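ABC transporter, periplasmic substrate-binding protein (Vibrio cholerae O1 biovar eltor, PDB 1TWY) probably serves as a periplasmic receptor that binds phosphate and delivers it to an ABC-type import system in the inner membrane. Local coordinates at residues 43-48 with 256-261; 76-81 with 250-255; 132-137 with 142-147. All coordinates share one frame; numbering follows the deposited sequence.

Helix 36-52 comes first along the chain and strand 79-82 soon after; both are met by helix 250-260, near the C-terminal end. In between lies the small loop of contact 3, where 132-137 meets 142-147, which runs into strand 145-149. It is nested within the long loop closed by contact 2 (76-81 with 250-255), which is itself nested within the loop closed by contact 1 (43-48 with 256-261). Contacts 1 and 2 touch through Ile-256 and Ile-79, tying this late helix to helix 36-52 and strand 79-82 of one lobe. Contact 3 belongs to the other lobe, its centre about 44 Å from that of contact 1 and about 47 Å from that of contact 2.

Contact 1 (43-48 with 256-261); sequences DVLAEK and IAFLKS
Phe-258 reaches from helix 250-260 to the flank of helix 36-52 and sets its ring against Leu-45 and Lys-48, residues about one turn apart. The two short helical segments are 11.1 Å apart at their axes and cross at 113°, a wide spacing that is bridged by side chains rather than by close backbones. The tight part lies at the far end of the ring, where Phe-258 CE2 comes to 3.3 Å from the carbonyl O of Leu-45. Next to it, Phe-258 CZ meets Lys-48 CG at 3.7 Å. Both the carbonyl O and the lysine methylene approach the ring obliquely. With CG anti to the backbone N (chi1 166°), Phe-258 is extended toward the other helix, and its ring also meets that of Tyr-49. Beside it, the branch ends of the two leucines touch, Leu-45 CD1 to Leu-259 CD2 at 3.9 Å. Leu-45, Phe-258 and Leu-259 are all buried, and helix 262-270 closes over Leu-45 with Ala-264, Leu-267 and Ile-268.

The looser side belongs to the partly exposed Lys-48. Its aliphatic root joins the contact and also touches Leu-267; the chain bends at chi2 (71°) and again further out, leading the ammonium end away from Phe-258. Where helix 250-260 gives way to helix 262-270, Ser-261 OG donates a 2.7 Å bond to Phe-258 O, in the carbonyl plane and on a lone pair, and Ser-261 N uses the same oxygen. Ser-261 is also the N-cap of helix 262-270, making a weak bond to Ala-264 N, so one residue bonds back to Phe-258 and forward to the next helix. Helices packed with apolar side chains against one another and against a central beta-sheet are the build of the alpha/beta lobes of periplasmic binding proteins.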
loop_
_atom_site.group_PDB
_atom_site.type_symbol
_atom_site.label_atom_id
_atom_site.label_comp_id
_atom_site.label_asym_id
_atom_site.label_seq_id
_atom_site.Cartn_x
_atom_site.Cartn_y
_atom_site.Cartn_z
ATOM N N ASP A 43 -12.653 0.090 -8.381
ATOM C CA ASP A 43 -13.236 -0.149 -9.684
ATOM C C ASP A 43 -14.195 -1.383 -9.708
ATOM O O ASP A 43 -15.302 -1.360 -10.224
ATOM C CB ASP A 43 -12.119 -0.419 -10.677
ATOM C CG ASP A 43 -11.452 0.851 -11.231
ATOM O OD1 ASP A 43 -11.987 1.993 -11.074
ATOM O OD2 ASP A 43 -10.315 0.741 -11.641
ATOM N N VAL A 44 -13.764 -2.433 -9.060
ATOM C CA VAL A 44 -14.660 -3.605 -8.875
ATOM C C VAL A 44 -15.880 -3.348 -8.002
ATOM O O VAL A 44 -17.000 -3.762 -8.337
ATOM C CB VAL A 44 -13.901 -4.727 -8.252
ATOM C CG1 VAL A 44 -14.796 -5.983 -8.145
ATOM C CG2 VAL A 44 -12.639 -5.109 -9.110
ATOM N N LEU A 45 -15.710 -2.644 -6.912
ATOM C CA LEU A 45 -16.826 -2.390 -6.012
ATOM C C LEU A 45 -17.868 -1.544 -6.727
ATOM O O LEU A 45 -19.058 -1.717 -6.552
ATOM C CB LEU A 45 -16.331 -1.743 -4.712
ATOM C CG LEU A 45 -15.379 -2.627 -3.948
ATOM C CD1 LEU A 45 -14.760 -1.862 -2.824
ATOM C CD2 LEU A 45 -16.220 -3.858 -3.348
ATOM N N ALA A 46 -17.390 -0.528 -7.431
ATOM C CA ALA A 46 -18.260 0.403 -8.136
ATOM C C ALA A 46 -19.099 -0.375 -9.207
ATOM O O ALA A 46 -20.329 -0.254 -9.257
ATOM C CB ALA A 46 -17.464 1.499 -8.817
ATOM N N GLU A 47 -18.407 -1.149 -10.037
ATOM C CA GLU A 47 -19.105 -1.927 -11.077
ATOM C C GLU A 47 -20.169 -2.838 -10.423
ATOM O O GLU A 47 -21.301 -2.905 -10.881
ATOM C CB GLU A 47 -18.101 -2.694 -11.961
ATOM C CG GLU A 47 -18.737 -3.647 -12.993
ATOM C CD GLU A 47 -17.849 -3.865 -14.233
ATOM O OE1 GLU A 47 -17.300 -2.871 -14.811
ATOM O OE2 GLU A 47 -17.682 -5.044 -14.633
ATOM N N LYS A 48 -19.863 -3.463 -9.286
ATOM C CA LYS A 48 -20.867 -4.207 -8.541
ATOM C C LYS A 48 -22.051 -3.330 -8.109
ATOM O O LYS A 48 -23.209 -3.723 -8.236
ATOM C CB LYS A 48 -20.218 -4.937 -7.345
ATOM C CG LYS A 48 -21.115 -5.526 -6.228
ATOM C CD LYS A 48 -21.931 -6.772 -6.641
ATOM C CE LYS A 48 -22.099 -7.756 -5.487
ATOM N NZ LYS A 48 -21.133 -8.906 -5.632
ATOM N N ILE A 256 -21.620 4.525 0.588
ATOM C CA ILE A 256 -20.844 4.281 1.817
ATOM C C ILE A 256 -21.348 3.056 2.586
ATOM O O ILE A 256 -20.563 2.111 2.934
ATOM C CB ILE A 256 -20.832 5.529 2.721
ATOM C CG1 ILE A 256 -20.150 6.709 2.024
ATOM C CG2 ILE A 256 -20.129 5.256 4.063
ATOM C CD1 ILE A 256 -18.614 6.633 2.048
ATOM N N ALA A 257 -22.669 2.967 2.790
ATOM C CA ALA A 257 -23.220 1.715 3.300
ATOM C C ALA A 257 -22.846 0.402 2.604
ATOM O O ALA A 257 -22.499 -0.601 3.247
ATOM C CB ALA A 257 -24.829 1.781 3.358
ATOM N N PHE A 258 -22.951 0.422 1.307
ATOM C CA PHE A 258 -22.517 -0.707 0.510
ATOM C C PHE A 258 -21.019 -1.082 0.773
ATOM O O PHE A 258 -20.652 -2.233 0.807
ATOM C CB PHE A 258 -22.691 -0.381 -0.965
ATOM C CG PHE A 258 -21.972 -1.316 -1.880
ATOM C CD1 PHE A 258 -22.412 -2.564 -2.084
ATOM C CD2 PHE A 258 -20.766 -0.890 -2.543
ATOM C CE1 PHE A 258 -21.750 -3.410 -2.915
ATOM C CE2 PHE A 258 -20.114 -1.732 -3.389
ATOM C CZ PHE A 258 -20.600 -2.970 -3.614
ATOM N N LEU A 259 -20.158 -0.062 0.961
ATOM C CA LEU A 259 -18.751 -0.300 1.170
ATOM C C LEU A 259 -18.503 -0.999 2.474
ATOM O O LEU A 259 -17.521 -1.669 2.660
ATOM C CB LEU A 259 -17.884 0.979 1.072
ATOM C CG LEU A 259 -17.799 1.642 -0.271
ATOM C CD1 LEU A 259 -16.978 2.952 -0.179
ATOM C CD2 LEU A 259 -17.189 0.694 -1.263
ATOM N N LYS A 260 -19.477 -0.909 3.374
ATOM C CA LYS A 260 -19.441 -1.517 4.673
ATOM C C LYS A 260 -20.182 -2.858 4.789
ATOM O O LYS A 260 -20.090 -3.545 5.767
ATOM C CB LYS A 260 -20.078 -0.523 5.612
ATOM C CG LYS A 260 -19.207 0.768 5.849
ATOM C CD LYS A 260 -19.796 1.635 6.978
ATOM C CE LYS A 260 -19.006 2.932 6.961
ATOM N NZ LYS A 260 -19.353 3.818 8.095
ATOM N N SER A 261 -20.784 -3.245 3.678
ATOM C CA SER A 261 -21.612 -4.428 3.569
ATOM C C SER A 261 -20.779 -5.718 3.339
ATOM O O SER A 261 -19.628 -5.746 2.839
ATOM C CB SER A 261 -22.564 -4.252 2.401
ATOM O OG SER A 261 -22.028 -4.540 1.112
#

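Contact 2 (76-81 with 250-255); sequences VADIAM and EQTKEF
Thr-252 and Phe-255, one turn apart on helix 250-260, present their side chains to Asp-78, just ahead of strand 79-82, and Ile-79, its first residue. The walk along the helix begins at Glu-250, whose OE2 reaches forward to Lys-253 NZ in a salt bridge, long at 3.3 Å and weak as a hydrogen bond. The CB of Lys-253 points away from the strand, which puts this pair on the side of the helix turned from the contact. Thr-252 divides its two branches between Asp-78 and Ile-79. Its OG1 comes to 3.6 Å from Asp-78 CB and reaches the carboxylate through a water, which donates to Thr-252 OG1 at 2.9 Å and to Asp-78 OD1 at 3.3 Å. Each side chain has a stronger partner elsewhere: Thr-252 OG1 bonds to Asp-249 OD1, and Asp-78 OD2 to the backbone N of Thr-31. The water thus couples two groups that are already held in place.

The methyl branch of Thr-252, CG2, stands anti to the backbone N and faces Ile-79, meeting its CG1 at 3.9 Å as the two side chains slide past each other in opposite directions. Phe-255 then completes the turn: the tip of Ile-79, CD1, meets its ring at the edge and in its plane, 3.7 Å from CD2. The nearly extended end of Ile-79 (chi2 171°) carries CD1 past Thr-252 to that edge.

Phe-255 meets the ring of Tyr-49 edge-to-face and also packs on Met-42, both of helix 36-52, and on Ile-30 and Val-58 of the neighbouring strands. Strand 79-82 runs parallel to strand 29-34 and antiparallel to strand 236-243; helix 250-260 packs on this sheet next to helix 36-52, while helix 65-73 packs against Ala-77 and Ala-80.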
loop_
_atom_site.group_PDB
_atom_site.type_symbol
_atom_site.label_atom_id
_atom_site.label_comp_id
_atom_site.label_asym_id
_atom_site.label_seq_id
_atom_site.Cartn_x
_atom_site.Cartn_y
_atom_site.Cartn_z
ATOM N N VAL A 76 -15.553 18.944 -4.913
ATOM C CA VAL A 76 -15.697 18.368 -6.230
ATOM C C VAL A 76 -15.448 16.876 -6.350
ATOM O O VAL A 76 -15.277 16.417 -7.494
ATOM C CB VAL A 76 -14.714 19.155 -7.236
ATOM C CG1 VAL A 76 -15.088 20.645 -7.312
ATOM C CG2 VAL A 76 -13.262 19.092 -6.812
ATOM N N ALA A 77 -15.186 16.187 -5.221
ATOM C CA ALA A 77 -15.438 14.764 -5.006
ATOM C C ALA A 77 -16.456 14.573 -3.868
ATOM O O ALA A 77 -16.475 15.377 -2.965
ATOM C CB ALA A 77 -14.114 14.036 -4.608
ATOM N N ASP A 78 -17.273 13.508 -3.910
ATOM C CA ASP A 78 -18.159 13.127 -2.854
ATOM C C ASP A 78 -17.466 12.285 -1.789
ATOM O O ASP A 78 -17.839 12.322 -0.616
ATOM C CB ASP A 78 -19.304 12.367 -3.399
ATOM C CG ASP A 78 -20.106 13.160 -4.380
ATOM O OD1 ASP A 78 -20.731 14.175 -3.953
ATOM O OD2 ASP A 78 -20.161 12.847 -5.568
ATOM N N ILE A 79 -16.467 11.500 -2.241
ATOM C CA ILE A 79 -15.732 10.589 -1.415
ATOM C C ILE A 79 -14.276 10.675 -1.727
ATOM O O ILE A 79 -13.995 10.747 -2.877
ATOM C CB ILE A 79 -16.271 9.093 -1.537
ATOM C CG1 ILE A 79 -17.800 9.087 -1.300
ATOM C CG2 ILE A 79 -15.556 8.234 -0.509
ATOM C CD1 ILE A 79 -18.499 7.775 -1.590
ATOM N N ALA A 80 -13.354 10.613 -0.787
ATOM C CA ALA A 80 -11.972 10.440 -1.179
ATOM C C ALA A 80 -11.524 9.028 -0.726
ATOM O O ALA A 80 -12.038 8.418 0.207
ATOM C CB ALA A 80 -11.094 11.490 -0.637
HETATM N N MSE A 81 -10.444 8.542 -1.356
HETATM C CA MSE A 81 -9.876 7.315 -0.947
HETATM C C MSE A 81 -8.336 7.566 -0.800
HETATM O O MSE A 81 -7.752 8.292 -1.611
HETATM C CB MSE A 81 -10.226 6.170 -1.929
HETATM C CG MSE A 81 -9.806 6.377 -3.244
HETATM SE SE MSE A 81 -10.809 5.072 -4.490
HETATM C CE MSE A 81 -10.298 6.317 -5.870
ATOM N N GLU A 250 -27.937 11.659 -0.070
ATOM C CA GLU A 250 -28.336 10.268 0.123
ATOM C C GLU A 250 -27.628 9.249 -0.793
ATOM O O GLU A 250 -27.388 8.111 -0.377
ATOM C CB GLU A 250 -29.878 10.118 -0.049
ATOM C CG GLU A 250 -30.754 11.103 0.776
ATOM C CD GLU A 250 -30.243 11.365 2.209
ATOM O OE1 GLU A 250 -29.746 12.509 2.490
ATOM O OE2 GLU A 250 -30.330 10.430 3.054
ATOM N N GLN A 251 -27.349 9.602 -2.048
ATOM C CA GLN A 251 -26.696 8.644 -2.956
ATOM C C GLN A 251 -25.285 8.309 -2.357
ATOM O O GLN A 251 -24.920 7.153 -2.305
ATOM C CB GLN A 251 -26.550 9.183 -4.405
ATOM C CG GLN A 251 -27.861 9.686 -5.137
ATOM C CD GLN A 251 -28.579 10.875 -4.404
ATOM O OE1 GLN A 251 -27.941 11.881 -4.018
ATOM N NE2 GLN A 251 -29.900 10.727 -4.181
ATOM N N THR A 252 -24.540 9.318 -1.925
ATOM C CA THR A 252 -23.281 9.130 -1.185
ATOM C C THR A 252 -23.480 8.192 0.053
ATOM O O THR A 252 -22.765 7.180 0.206
ATOM C CB THR A 252 -22.698 10.499 -0.776
ATOM O OG1 THR A 252 -22.368 11.276 -1.947
ATOM C CG2 THR A 252 -21.330 10.314 -0.073
ATOM N N LYS A 253 -24.472 8.453 0.908
ATOM C CA LYS A 253 -24.675 7.597 2.079
ATOM C C LYS A 253 -24.971 6.132 1.691
ATOM O O LYS A 253 -24.463 5.194 2.270
ATOM C CB LYS A 253 -25.790 8.186 2.970
ATOM C CG LYS A 253 -25.334 9.527 3.558
ATOM C CD LYS A 253 -26.085 9.993 4.847
ATOM C CE LYS A 253 -27.598 9.944 4.732
ATOM N NZ LYS A 253 -28.224 11.119 5.467
ATOM N N GLU A 254 -25.756 5.925 0.653
ATOM C CA GLU A 254 -26.022 4.618 0.144
ATOM C C GLU A 254 -24.756 3.880 -0.404
ATOM O O GLU A 254 -24.592 2.682 -0.172
ATOM C CB GLU A 254 -27.119 4.711 -0.915
ATOM C CG GLU A 254 -27.679 3.399 -1.360
ATOM C CD GLU A 254 -28.981 3.544 -2.192
ATOM O OE1 GLU A 254 -29.569 4.663 -2.301
ATOM O OE2 GLU A 254 -29.417 2.520 -2.743
ATOM N N PHE A 255 -23.897 4.592 -1.101
ATOM C CA PHE A 255 -22.654 3.948 -1.553
ATOM C C PHE A 255 -21.731 3.616 -0.346
ATOM O O PHE A 255 -21.117 2.493 -0.280
ATOM C CB PHE A 255 -21.917 4.814 -2.579
ATOM C CG PHE A 255 -20.800 4.099 -3.220
ATOM C CD1 PHE A 255 -21.029 2.958 -3.979
ATOM C CD2 PHE A 255 -19.485 4.527 -3.050
ATOM C CE1 PHE A 255 -20.027 2.287 -4.551
ATOM C CE2 PHE A 255 -18.436 3.829 -3.621
ATOM C CZ PHE A 255 -18.677 2.747 -4.371
HETATM O O HOH W 1 -22.102 13.951 -0.977
#

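Contact 3 (132-137 with 142-147); sequences TNWKQV and QKIAVV
Asn-133 and Lys-143 form a single beta bridge, CA to CA 4.4 Å, flanked by two backbone bonds: Ile-144 N to Thr-132 O at 2.8 Å and Trp-134 N to Gln-142 O at 2.9 Å. The side chain of Asn-133 adds a third link. Its OD1 accepts from Lys-135 N in the carbonyl plane, which makes an Asx turn at the start of the 3-10 segment 134-136, and also from Gln-142 N at 3.1 Å, a donor that stands 41° out of that plane. CG anti to the backbone N (chi1 -170°) brings the amide back to Gln-142, and ND2 is bonded to Asp-141. From the last residue of the 3-10 segment, the Gln-136 side chain folds back, and its OE1 accepts from the backbone N of both Thr-132 and Asn-133, just ahead of the turn.

The apolar core is a CH-pi contact: Ile-144 CG1 lies over one face of the Trp-134 indole, 3.5 Å from the centroid of the five-membered ring and only 7° off its normal. The ring's NE1 is satisfied by Gln-199 O. On the more open side, a water accepts from Lys-143 NZ at 2.6 Å and donates to the carbonyl oxygens of Thr-132 and Ile-144.

The loop leads into strand 145-149, which runs parallel to strands 182-184 and 200-205. Val-201 of the latter touches both Trp-134 and Ile-144, and helix 120-128 covers Ile-144 through Ile-126.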
loop_
_atom_site.group_PDB
_atom_site.type_symbol
_atom_site.label_atom_id
_atom_site.label_comp_id
_atom_site.label_asym_id
_atom_site.label_seq_id
_atom_site.Cartn_x
_atom_site.Cartn_y
_atom_site.Cartn_z
ATOM N N THR A 132 25.810 -3.007 3.414
ATOM C CA THR A 132 26.046 -3.363 2.023
ATOM C C THR A 132 26.386 -4.874 1.761
ATOM O O THR A 132 26.471 -5.267 0.590
ATOM C CB THR A 132 27.116 -2.544 1.364
ATOM O OG1 THR A 132 28.329 -2.694 2.133
ATOM C CG2 THR A 132 26.804 -1.031 1.333
ATOM N N ASN A 133 26.516 -5.650 2.821
ATOM C CA ASN A 133 26.841 -7.089 2.708
ATOM C C ASN A 133 25.947 -7.858 3.563
ATOM O O ASN A 133 25.625 -7.513 4.724
ATOM C CB ASN A 133 28.355 -7.284 3.156
ATOM C CG ASN A 133 28.872 -8.697 2.854
ATOM O OD1 ASN A 133 28.280 -9.664 3.314
ATOM N ND2 ASN A 133 29.935 -8.813 2.099
ATOM N N TRP A 134 25.409 -8.989 3.059
ATOM C CA TRP A 134 24.517 -9.839 3.782
ATOM C C TRP A 134 25.070 -10.380 5.095
ATOM O O TRP A 134 24.355 -10.641 5.961
ATOM C CB TRP A 134 24.096 -11.049 2.885
ATOM C CG TRP A 134 23.016 -10.669 1.839
ATOM C CD1 TRP A 134 23.191 -10.483 0.543
ATOM C CD2 TRP A 134 21.644 -10.279 2.123
ATOM N NE1 TRP A 134 22.024 -10.087 -0.061
ATOM C CE2 TRP A 134 21.040 -9.978 0.881
ATOM C CE3 TRP A 134 20.849 -10.285 3.255
ATOM C CZ2 TRP A 134 19.704 -9.604 0.776
ATOM C CZ3 TRP A 134 19.485 -9.909 3.137
ATOM C CH2 TRP A 134 18.960 -9.581 1.884
ATOM N N LYS A 135 26.380 -10.477 5.196
ATOM C CA LYS A 135 27.015 -10.981 6.432
ATOM C C LYS A 135 26.701 -10.079 7.608
ATOM O O LYS A 135 26.576 -10.535 8.730
ATOM C CB LYS A 135 28.537 -10.961 6.174
ATOM C CG LYS A 135 29.493 -11.461 7.215
ATOM C CD LYS A 135 30.951 -11.462 6.604
ATOM C CE LYS A 135 32.080 -11.641 7.678
ATOM N NZ LYS A 135 32.288 -13.037 8.137
ATOM N N GLN A 136 26.521 -8.799 7.324
ATOM C CA GLN A 136 26.141 -7.827 8.340
ATOM C C GLN A 136 24.779 -8.091 9.008
ATOM O O GLN A 136 24.522 -7.653 10.162
ATOM C CB GLN A 136 26.162 -6.434 7.755
ATOM C CG GLN A 136 27.475 -5.961 7.337
ATOM C CD GLN A 136 27.402 -4.537 6.864
ATOM O OE1 GLN A 136 27.285 -4.240 5.639
ATOM N NE2 GLN A 136 27.377 -3.600 7.881
ATOM N N VAL A 137 23.875 -8.821 8.319
ATOM C CA VAL A 137 22.548 -9.075 8.884
ATOM C C VAL A 137 22.258 -10.565 8.989
ATOM O O VAL A 137 21.106 -11.005 8.818
ATOM C CB VAL A 137 21.459 -8.349 8.045
ATOM C CG1 VAL A 137 21.741 -6.884 8.086
ATOM C CG2 VAL A 137 21.447 -8.860 6.584
ATOM N N GLN A 142 28.347 -11.591 0.878
ATOM C CA GLN A 142 27.961 -11.259 -0.483
ATOM C C GLN A 142 27.303 -9.867 -0.447
ATOM O O GLN A 142 26.535 -9.595 0.422
ATOM C CB GLN A 142 26.978 -12.291 -0.982
ATOM C CG GLN A 142 26.434 -12.009 -2.379
ATOM C CD GLN A 142 25.410 -13.063 -2.876
ATOM O OE1 GLN A 142 24.683 -13.660 -2.093
ATOM N NE2 GLN A 142 25.455 -13.327 -4.131
ATOM N N LYS A 143 27.707 -9.040 -1.387
ATOM C CA LYS A 143 27.232 -7.702 -1.602
ATOM C C LYS A 143 25.730 -7.767 -1.876
ATOM O O LYS A 143 25.238 -8.559 -2.737
ATOM C CB LYS A 143 27.947 -6.985 -2.720
ATOM C CG LYS A 143 27.579 -5.521 -2.916
ATOM C CD LYS A 143 28.496 -4.822 -3.937
ATOM C CE LYS A 143 28.042 -3.377 -4.134
ATOM N NZ LYS A 143 27.670 -2.662 -2.847
ATOM N N ILE A 144 25.020 -6.916 -1.159
ATOM C CA ILE A 144 23.542 -6.768 -1.359
ATOM C C ILE A 144 23.173 -6.053 -2.659
ATOM O O ILE A 144 23.720 -4.990 -3.003
ATOM C CB ILE A 144 22.897 -6.100 -0.119
ATOM C CG1 ILE A 144 23.151 -6.905 1.137
ATOM C CG2 ILE A 144 21.372 -5.993 -0.451
ATOM C CD1 ILE A 144 22.709 -6.212 2.318
ATOM N N ALA A 145 22.242 -6.623 -3.439
ATOM C CA ALA A 145 21.638 -5.824 -4.571
ATOM C C ALA A 145 20.238 -5.386 -4.050
ATOM O O ALA A 145 19.405 -6.257 -3.712
ATOM C CB ALA A 145 21.481 -6.618 -5.860
ATOM N N VAL A 146 20.069 -4.120 -3.848
ATOM C CA VAL A 146 18.804 -3.552 -3.337
ATOM C C VAL A 146 17.967 -3.310 -4.532
ATOM O O VAL A 146 18.331 -2.632 -5.400
ATOM C CB VAL A 146 19.098 -2.195 -2.708
ATOM C CG1 VAL A 146 17.843 -1.541 -2.127
ATOM C CG2 VAL A 146 20.084 -2.390 -1.557
ATOM N N VAL A 147 16.725 -3.787 -4.521
ATOM C CA VAL A 147 15.748 -3.636 -5.600
ATOM C C VAL A 147 14.523 -2.872 -5.083
ATOM O O VAL A 147 14.019 -3.101 -3.994
ATOM C CB VAL A 147 15.352 -4.932 -6.151
ATOM C CG1 VAL A 147 14.595 -4.646 -7.524
ATOM C CG2 VAL A 147 16.488 -5.867 -6.328
HETATM O O HOH W 2 25.480 -3.397 -1.613
#